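Local coordinates for protein oxidoreductase, Gfo/Idh/MocA family (Pseudomonas syringae pv. tomato, PDB 3DTY) that probably catalyses an NAD(P)-dependent oxidation or reduction as a magnesium-binding, tetrameric member of the Gfo/Idh/MocA family, its substrate not established, at residues Met345-Arg350 against Gln354-Val359; Ser74-Glu79 against Leu106-His111; Asp37-Leu42 against Arg340-Met345. All coordinates share one frame; numbering follows the deposited sequence.

Contact 1: Met345-Arg350 against Gln354-Val359; sequences MDATDR and QALSAV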
# COMPACT_ATOMS: atom_id res chain seq x y z
N MSE A 345 -33.75 -18.13 -11.23
CA MSE A 345 -34.84 -18.26 -12.18
C MSE A 345 -35.22 -19.73 -12.38
O MSE A 345 -36.41 -20.08 -12.41
CB MSE A 345 -34.44 -17.66 -13.53
CG MSE A 345 -34.20 -16.17 -13.48
SE MSE A 345 -33.69 -15.46 -15.18
CE MSE A 345 -33.30 -13.64 -14.63
N ASP A 346 -34.21 -20.58 -12.50
CA ASP A 346 -34.42 -22.00 -12.72
C ASP A 346 -35.06 -22.68 -11.51
O ASP A 346 -35.93 -23.53 -11.66
CB ASP A 346 -33.10 -22.68 -13.06
CG ASP A 346 -33.30 -24.10 -13.56
OD1 ASP A 346 -33.69 -24.26 -14.74
OD2 ASP A 346 -33.06 -25.05 -12.80
N ALA A 347 -34.61 -22.32 -10.31
CA ALA A 347 -35.16 -22.92 -9.10
C ALA A 347 -36.62 -22.49 -8.97
O ALA A 347 -37.48 -23.30 -8.60
CB ALA A 347 -34.38 -22.46 -7.89
N THR A 348 -36.88 -21.23 -9.29
CA THR A 348 -38.23 -20.68 -9.22
C THR A 348 -39.14 -21.38 -10.23
O THR A 348 -40.27 -21.73 -9.90
CB THR A 348 -38.25 -19.16 -9.53
OG1 THR A 348 -37.56 -18.46 -8.49
CG2 THR A 348 -39.69 -18.65 -9.60
N ASP A 349 -38.63 -21.60 -11.44
CA ASP A 349 -39.41 -22.26 -12.49
C ASP A 349 -39.66 -23.71 -12.13
O ASP A 349 -40.57 -24.34 -12.66
CB ASP A 349 -38.69 -22.17 -13.84
CG ASP A 349 -38.71 -20.76 -14.43
OD1 ASP A 349 -39.62 -19.98 -14.07
OD2 ASP A 349 -37.84 -20.44 -15.26
N ARG A 350 -38.84 -24.24 -11.23
CA ARG A 350 -38.96 -25.62 -10.79
C ARG A 350 -39.86 -25.69 -9.54
O ARG A 350 -40.21 -26.78 -9.09
CB ARG A 350 -37.56 -26.16 -10.46
CG ARG A 350 -37.16 -27.39 -11.24
CD ARG A 350 -35.65 -27.58 -11.21
NE ARG A 350 -35.13 -27.65 -9.84
CZ ARG A 350 -34.08 -26.95 -9.42
NH1 ARG A 350 -33.44 -26.13 -10.24
NH2 ARG A 350 -33.66 -27.07 -8.16
N GLN A 354 -36.68 -24.56 -1.35
CA GLN A 354 -35.44 -24.86 -0.65
C GLN A 354 -34.24 -24.57 -1.55
O GLN A 354 -33.28 -23.93 -1.13
CB GLN A 354 -35.43 -26.31 -0.18
CG GLN A 354 -35.84 -26.47 1.28
CD GLN A 354 -36.07 -27.92 1.70
OE1 GLN A 354 -35.27 -28.81 1.39
NE2 GLN A 354 -37.16 -28.15 2.42
N ALA A 355 -34.29 -25.03 -2.80
CA ALA A 355 -33.19 -24.78 -3.73
C ALA A 355 -33.02 -23.27 -3.91
O ALA A 355 -31.91 -22.75 -3.85
CB ALA A 355 -33.47 -25.44 -5.07
N LEU A 356 -34.13 -22.57 -4.12
CA LEU A 356 -34.08 -21.13 -4.31
C LEU A 356 -33.40 -20.41 -3.15
O LEU A 356 -32.62 -19.49 -3.36
CB LEU A 356 -35.50 -20.58 -4.49
CG LEU A 356 -35.67 -19.07 -4.67
CD1 LEU A 356 -34.83 -18.57 -5.84
CD2 LEU A 356 -37.15 -18.76 -4.91
N SER A 357 -33.69 -20.84 -1.93
CA SER A 357 -33.10 -20.22 -0.75
C SER A 357 -31.60 -20.43 -0.66
O SER A 357 -30.90 -19.66 0.00
CB SER A 357 -33.77 -20.77 0.52
OG SER A 357 -35.15 -20.44 0.54
N ALA A 358 -31.09 -21.46 -1.33
CA ALA A 358 -29.66 -21.74 -1.33
C ALA A 358 -28.91 -20.83 -2.29
O ALA A 358 -27.68 -20.83 -2.31
CB ALA A 358 -29.42 -23.19 -1.70
N VAL A 359 -29.64 -20.05 -3.08
CA VAL A 359 -29.02 -19.13 -4.03
C VAL A 359 -28.92 -17.74 -3.42
O VAL A 359 -29.92 -17.04 -3.25
CB VAL A 359 -29.84 -19.03 -5.34
CG1 VAL A 359 -29.15 -18.08 -6.31
CG2 VAL A 359 -30.00 -20.41 -5.96
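Ala347 and Leu356 bring two successive helices together, their CA atoms 5.2 Å apart, the closest backbone approach between Met345-Arg350 and Gln354-Val359. The first segment lies at the C-terminal part of helix 330-349, the second holds most of the short helix 353-357, and just three residues join them, so the chain turns sharply from one helix into the next. Such nearness is possible because Ala347 offers only a methyl: its CB lies 3.8 Å from Leu356 N, almost on the backbone of the second helix, and 4.2 Å from Ala355 CB. Leu356 extends past this methyl. With CG anti to the backbone N (chi1 178°), its two branches reach Thr348, CD2 coming within 3.6 Å of OG1 and CD1 within 3.8 Å, the two side chains crossing at a slant. The leucine methyls merely pack on OG1, whose polar partner is Ala344 O one turn back; Leu356 packs on Ala344 as well. At the outer rim the Arg350 chain bends at chi3 (56°) and folds back over its own helix, placing NH2 3.5 Å from Ala355 CB. NH1 forms a salt bridge with Asp346 OD2 at 2.8 Å; the acceptor lies in the guanidinium plane, but the N-H...O angle is only 134° and the carboxylate oxygen is met from the anti side, somewhat out of the carboxylate plane. NH2 has a second acidic partner, Asp352 in the turn, whose other oxygen, OD1, accepts from Ala355 N. The contact is therefore apolar at its centre and ionic at its rim: alanine and leucine carbons hold the helices together, while Arg350, gripped by two carboxylates, ties the end of the long helix to the turn and is probably steadied by both charges.

Contact 2: Ser74-Glu79 against Leu106-His111; sequences SMFEQE and LEAGLH
Phe76 and Leu110 make the closest touch, Leu110 CD1 lying 3.5 Å from Phe76 CD1 and 3.6 Å from Phe76 CE1. This leucine methyl thus reaches the CD1-CE1 bond of the ring obliquely. Nearer the backbone, Phe76 CB meets Ala108 CB at 4.1 Å, so the phenylalanine spans two residues of the other segment and buries both its stem and its ring there. Its chi1 of -65° puts CG anti to the carbonyl carbon and swings the ring out from helix 72-79 toward the chain that leaves helix 98-107. All of this is carbon against carbon, and the interface is correspondingly small, 128 Å² over both sides.

The partners are set in place by the way helix 98-107 ends. Gly109, with phi 69°, is the C-prime residue of a Schellman motif: its N bonds to Leu106 O at 2.8 Å, and Leu110 N reaches back to Ala105 O. The reversal presents Ala108 and Leu110 to the same aromatic side chain, one before the glycine and one after it. Gly109 O is also held by Arg137. On the other segment, Glu79 is fixed at its carboxylate by Arg67, Tyr69 and Ile86 N.

Phe76 also packs on Ala104 and Ala105, so the last turn of helix 98-107 also lines the phenylalanine. Met75 and Glu79 lean on Ala44 of strand 40-46, while the chain beyond Leu110 enters strand 111-114 of the parallel Rossmann sheet, His111 pairing with Gln87 and Val89 beside it.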
# COMPACT_ATOMS: atom_id res chain seq x y z
N SER A 74 -44.90 -3.31 -26.43
CA SER A 74 -45.12 -4.10 -27.62
C SER A 74 -44.28 -5.38 -27.53
O SER A 74 -44.73 -6.46 -27.94
CB SER A 74 -44.77 -3.29 -28.88
OG SER A 74 -43.48 -2.72 -28.78
N MSE A 75 -43.08 -5.27 -26.98
CA MSE A 75 -42.22 -6.44 -26.84
C MSE A 75 -42.86 -7.48 -25.92
O MSE A 75 -43.00 -8.64 -26.29
CB MSE A 75 -40.84 -6.06 -26.28
CG MSE A 75 -39.98 -7.29 -25.93
SE MSE A 75 -38.07 -6.95 -25.79
CE MSE A 75 -38.00 -6.28 -23.97
N PHE A 76 -43.26 -7.05 -24.72
CA PHE A 76 -43.87 -7.97 -23.78
C PHE A 76 -45.12 -8.64 -24.36
O PHE A 76 -45.30 -9.85 -24.24
CB PHE A 76 -44.23 -7.25 -22.47
CG PHE A 76 -43.04 -6.74 -21.70
CD1 PHE A 76 -41.75 -7.16 -22.02
CD2 PHE A 76 -43.20 -5.85 -20.65
CE1 PHE A 76 -40.65 -6.71 -21.31
CE2 PHE A 76 -42.11 -5.39 -19.92
CZ PHE A 76 -40.83 -5.81 -20.25
N GLU A 77 -45.99 -7.85 -24.98
CA GLU A 77 -47.22 -8.37 -25.57
C GLU A 77 -47.00 -9.41 -26.68
O GLU A 77 -47.57 -10.50 -26.64
CB GLU A 77 -48.07 -7.21 -26.12
CG GLU A 77 -48.98 -6.56 -25.09
CD GLU A 77 -49.42 -5.16 -25.49
OE1 GLU A 77 -49.56 -4.90 -26.71
OE2 GLU A 77 -49.64 -4.32 -24.58
N GLN A 78 -46.15 -9.06 -27.64
CA GLN A 78 -45.85 -9.94 -28.77
C GLN A 78 -44.99 -11.15 -28.42
O GLN A 78 -45.22 -12.25 -28.93
CB GLN A 78 -45.20 -9.12 -29.89
CG GLN A 78 -46.19 -8.23 -30.64
CD GLN A 78 -45.53 -7.21 -31.54
OE1 GLN A 78 -44.73 -7.55 -32.42
NE2 GLN A 78 -45.85 -5.94 -31.32
N GLU A 79 -44.00 -10.95 -27.57
CA GLU A 79 -43.13 -12.05 -27.18
C GLU A 79 -43.93 -13.10 -26.42
O GLU A 79 -43.65 -14.30 -26.51
CB GLU A 79 -41.99 -11.53 -26.30
CG GLU A 79 -40.89 -10.83 -27.08
CD GLU A 79 -40.05 -11.79 -27.90
OE1 GLU A 79 -39.58 -12.79 -27.33
OE2 GLU A 79 -39.86 -11.55 -29.11
N LEU A 106 -43.30 -8.27 -14.98
CA LEU A 106 -43.82 -9.28 -14.05
C LEU A 106 -45.23 -9.71 -14.45
O LEU A 106 -45.55 -10.91 -14.48
CB LEU A 106 -43.83 -8.74 -12.62
CG LEU A 106 -42.50 -8.57 -11.88
CD1 LEU A 106 -42.73 -7.91 -10.53
CD2 LEU A 106 -41.83 -9.94 -11.70
N GLU A 107 -46.09 -8.73 -14.74
CA GLU A 107 -47.46 -9.02 -15.13
C GLU A 107 -47.46 -9.85 -16.41
O GLU A 107 -48.41 -10.58 -16.67
CB GLU A 107 -48.23 -7.72 -15.36
CG GLU A 107 -48.21 -6.80 -14.16
CD GLU A 107 -49.04 -5.56 -14.36
OE1 GLU A 107 -48.92 -4.90 -15.42
OE2 GLU A 107 -49.82 -5.23 -13.44
N ALA A 108 -46.39 -9.74 -17.19
CA ALA A 108 -46.27 -10.50 -18.42
C ALA A 108 -45.57 -11.84 -18.20
O ALA A 108 -45.20 -12.52 -19.15
CB ALA A 108 -45.51 -9.68 -19.45
N GLY A 109 -45.41 -12.22 -16.93
CA GLY A 109 -44.78 -13.49 -16.61
C GLY A 109 -43.29 -13.58 -16.92
O GLY A 109 -42.78 -14.64 -17.26
N LEU A 110 -42.59 -12.46 -16.79
CA LEU A 110 -41.17 -12.46 -17.09
C LEU A 110 -40.29 -12.28 -15.86
O LEU A 110 -40.61 -11.48 -14.98
CB LEU A 110 -40.84 -11.34 -18.07
CG LEU A 110 -41.57 -11.33 -19.42
CD1 LEU A 110 -41.16 -10.08 -20.19
CD2 LEU A 110 -41.23 -12.60 -20.21
N HIS A 111 -39.20 -13.05 -15.78
CA HIS A 111 -38.26 -12.87 -14.67
C HIS A 111 -37.57 -11.56 -15.02
O HIS A 111 -37.29 -11.29 -16.19
CB HIS A 111 -37.20 -13.97 -14.62
CG HIS A 111 -37.71 -15.30 -14.18
ND1 HIS A 111 -37.91 -16.34 -15.06
CD2 HIS A 111 -38.06 -15.76 -12.96
CE1 HIS A 111 -38.36 -17.39 -14.40
NE2 HIS A 111 -38.46 -17.07 -13.12

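Contact 3: Asp37-Leu42 against Arg340-Met345; sequences DNTFVL and RFALAM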
# COMPACT_ATOMS: atom_id res chain seq x y z
N ASP A 37 -20.46 -17.55 -20.75
CA ASP A 37 -20.74 -18.96 -20.55
C ASP A 37 -22.10 -19.35 -21.13
O ASP A 37 -22.64 -20.42 -20.81
CB ASP A 37 -20.68 -19.30 -19.05
CG ASP A 37 -19.41 -18.79 -18.38
OD1 ASP A 37 -18.31 -19.06 -18.91
OD2 ASP A 37 -19.51 -18.13 -17.32
N ASN A 38 -22.66 -18.50 -21.98
CA ASN A 38 -23.96 -18.73 -22.60
C ASN A 38 -25.08 -19.01 -21.61
O ASN A 38 -25.96 -19.83 -21.87
CB ASN A 38 -23.87 -19.88 -23.61
CG ASN A 38 -22.89 -19.59 -24.72
OD1 ASN A 38 -22.82 -18.46 -25.22
ND2 ASN A 38 -22.13 -20.60 -25.13
N THR A 39 -25.05 -18.33 -20.47
CA THR A 39 -26.07 -18.50 -19.45
C THR A 39 -27.37 -17.93 -19.98
O THR A 39 -28.45 -18.44 -19.69
CB THR A 39 -25.69 -17.75 -18.17
OG1 THR A 39 -24.39 -18.18 -17.74
CG2 THR A 39 -26.70 -18.04 -17.07
N PHE A 40 -27.25 -16.85 -20.75
CA PHE A 40 -28.41 -16.20 -21.35
C PHE A 40 -28.14 -16.04 -22.84
O PHE A 40 -26.99 -16.12 -23.28
CB PHE A 40 -28.62 -14.80 -20.75
CG PHE A 40 -29.14 -14.80 -19.34
CD1 PHE A 40 -30.50 -14.75 -19.09
CD2 PHE A 40 -28.26 -14.84 -18.26
CE1 PHE A 40 -30.99 -14.73 -17.78
CE2 PHE A 40 -28.73 -14.82 -16.95
CZ PHE A 40 -30.11 -14.77 -16.71
N VAL A 41 -29.20 -15.84 -23.61
CA VAL A 41 -29.06 -15.62 -25.04
C VAL A 41 -30.01 -14.47 -25.38
O VAL A 41 -31.21 -14.54 -25.11
CB VAL A 41 -29.40 -16.87 -25.88
CG1 VAL A 41 -30.78 -17.41 -25.51
CG2 VAL A 41 -29.34 -16.53 -27.37
N LEU A 42 -29.45 -13.42 -25.96
CA LEU A 42 -30.22 -12.24 -26.33
C LEU A 42 -30.98 -12.46 -27.63
O LEU A 42 -30.38 -12.54 -28.69
CB LEU A 42 -29.28 -11.04 -26.48
CG LEU A 42 -29.94 -9.71 -26.81
CD1 LEU A 42 -30.79 -9.28 -25.63
CD2 LEU A 42 -28.88 -8.67 -27.15
N ARG A 340 -26.10 -16.27 -10.84
CA ARG A 340 -26.96 -16.57 -9.71
C ARG A 340 -28.40 -16.21 -10.06
O ARG A 340 -29.33 -16.90 -9.65
CB ARG A 340 -26.51 -15.81 -8.46
CG ARG A 340 -25.24 -16.39 -7.88
CD ARG A 340 -24.74 -15.57 -6.72
NE ARG A 340 -23.42 -16.03 -6.31
CZ ARG A 340 -22.65 -15.39 -5.44
NH1 ARG A 340 -23.08 -14.25 -4.89
NH2 ARG A 340 -21.45 -15.87 -5.12
N PHE A 341 -28.56 -15.13 -10.82
CA PHE A 341 -29.89 -14.73 -11.25
C PHE A 341 -30.48 -15.91 -12.04
O PHE A 341 -31.63 -16.28 -11.84
CB PHE A 341 -29.81 -13.49 -12.15
CG PHE A 341 -29.47 -12.20 -11.43
CD1 PHE A 341 -29.87 -12.01 -10.10
CD2 PHE A 341 -28.82 -11.17 -12.09
CE1 PHE A 341 -29.62 -10.79 -9.46
CE2 PHE A 341 -28.57 -9.95 -11.45
CZ PHE A 341 -28.97 -9.76 -10.13
N ALA A 342 -29.67 -16.50 -12.91
CA ALA A 342 -30.11 -17.63 -13.72
C ALA A 342 -30.46 -18.84 -12.85
O ALA A 342 -31.44 -19.54 -13.12
CB ALA A 342 -29.02 -18.02 -14.73
N LEU A 343 -29.67 -19.08 -11.82
CA LEU A 343 -29.94 -20.20 -10.91
C LEU A 343 -31.25 -19.93 -10.17
O LEU A 343 -32.06 -20.84 -9.96
CB LEU A 343 -28.79 -20.38 -9.92
CG LEU A 343 -27.48 -20.90 -10.51
CD1 LEU A 343 -26.39 -21.00 -9.43
CD2 LEU A 343 -27.73 -22.26 -11.15
N ALA A 344 -31.47 -18.68 -9.77
CA ALA A 344 -32.69 -18.33 -9.05
C ALA A 344 -33.90 -18.52 -9.97
O ALA A 344 -34.95 -19.02 -9.55
CB ALA A 344 -32.61 -16.89 -8.54
N MSE A 345 -33.75 -18.13 -11.23
CA MSE A 345 -34.84 -18.26 -12.18
C MSE A 345 -35.22 -19.73 -12.38
O MSE A 345 -36.41 -20.08 -12.41
CB MSE A 345 -34.44 -17.66 -13.53
CG MSE A 345 -34.20 -16.17 -13.48
SE MSE A 345 -33.69 -15.46 -15.18
CE MSE A 345 -33.30 -13.64 -14.63
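Phe40 lies against Ala342 and Met345 where the Rossmann domain meets the C-terminal alpha/beta domain. It stands at the start of strand 40-46, an outermost strand of the parallel sheet within this chain, and helix 330-349 of the second domain packs here against that sheet. Phe40 has the most surface buried by the contact, followed by Ala342. The outer end of its ring meets the helix: CE2 lies 3.9 Å from Ala342 CB, which approaches obliquely, and CE1 lies 3.8 Å from Met345 SE. The selenium of this selenomethionine sits beside the ring edge, 5.0 Å from its centroid and 80° off the ring normal, a Met-aromatic contact of the edge type. The two side chains cross at about a right angle. Met345 can reach so far because its chain is extended beyond CG, carrying SE and the terminal CE past the ring, with CE 4.0 Å from Phe40 CZ. Ala342, one turn earlier on the helix, is small enough to let the ring and Thr39 approach together. Thr39 directs its hydroxyl back to Arg36 O and turns its methyl to the helix.

The surroundings extend this apolar layer: Ile13 of the neighbouring strand touches Phe40, Ala342 and Met345, and the Trp15 ring meets that of Phe40 with the planes inclined at about 55°. Charges lie at the outside, where Asp37 forms a salt bridge with Arg321 and is hydrogen-bonded to Tyr28 OH of the second subunit. The packing is tightest between Thr39 CG2 and Ala342 CB, 3.3 Å apart, closer than two methyls usually come.

How the contacts relate
Helix 330-349 connects contacts 1 and 3, whose centres are 13 Å apart: residues 340-345 meet the edge of the Rossmann sheet, and the C-terminal turn packs on helix 353-357, with Met345 common to both segments. Contact 2 lies within the Rossmann domain, 21 Å from contact 1 and 18 Å from contact 3, yet His111 at its end packs on Met345, Thr348 and Asp349. Along the chain, contact 2 is nested inside the long loop closed by contact 3, and contact 1 follows both as a local contact between consecutive helices. One long helix of the C-terminal domain thus lies against three strands of the Rossmann domain, 40-46, 13-17 and 111-114, joining the halves.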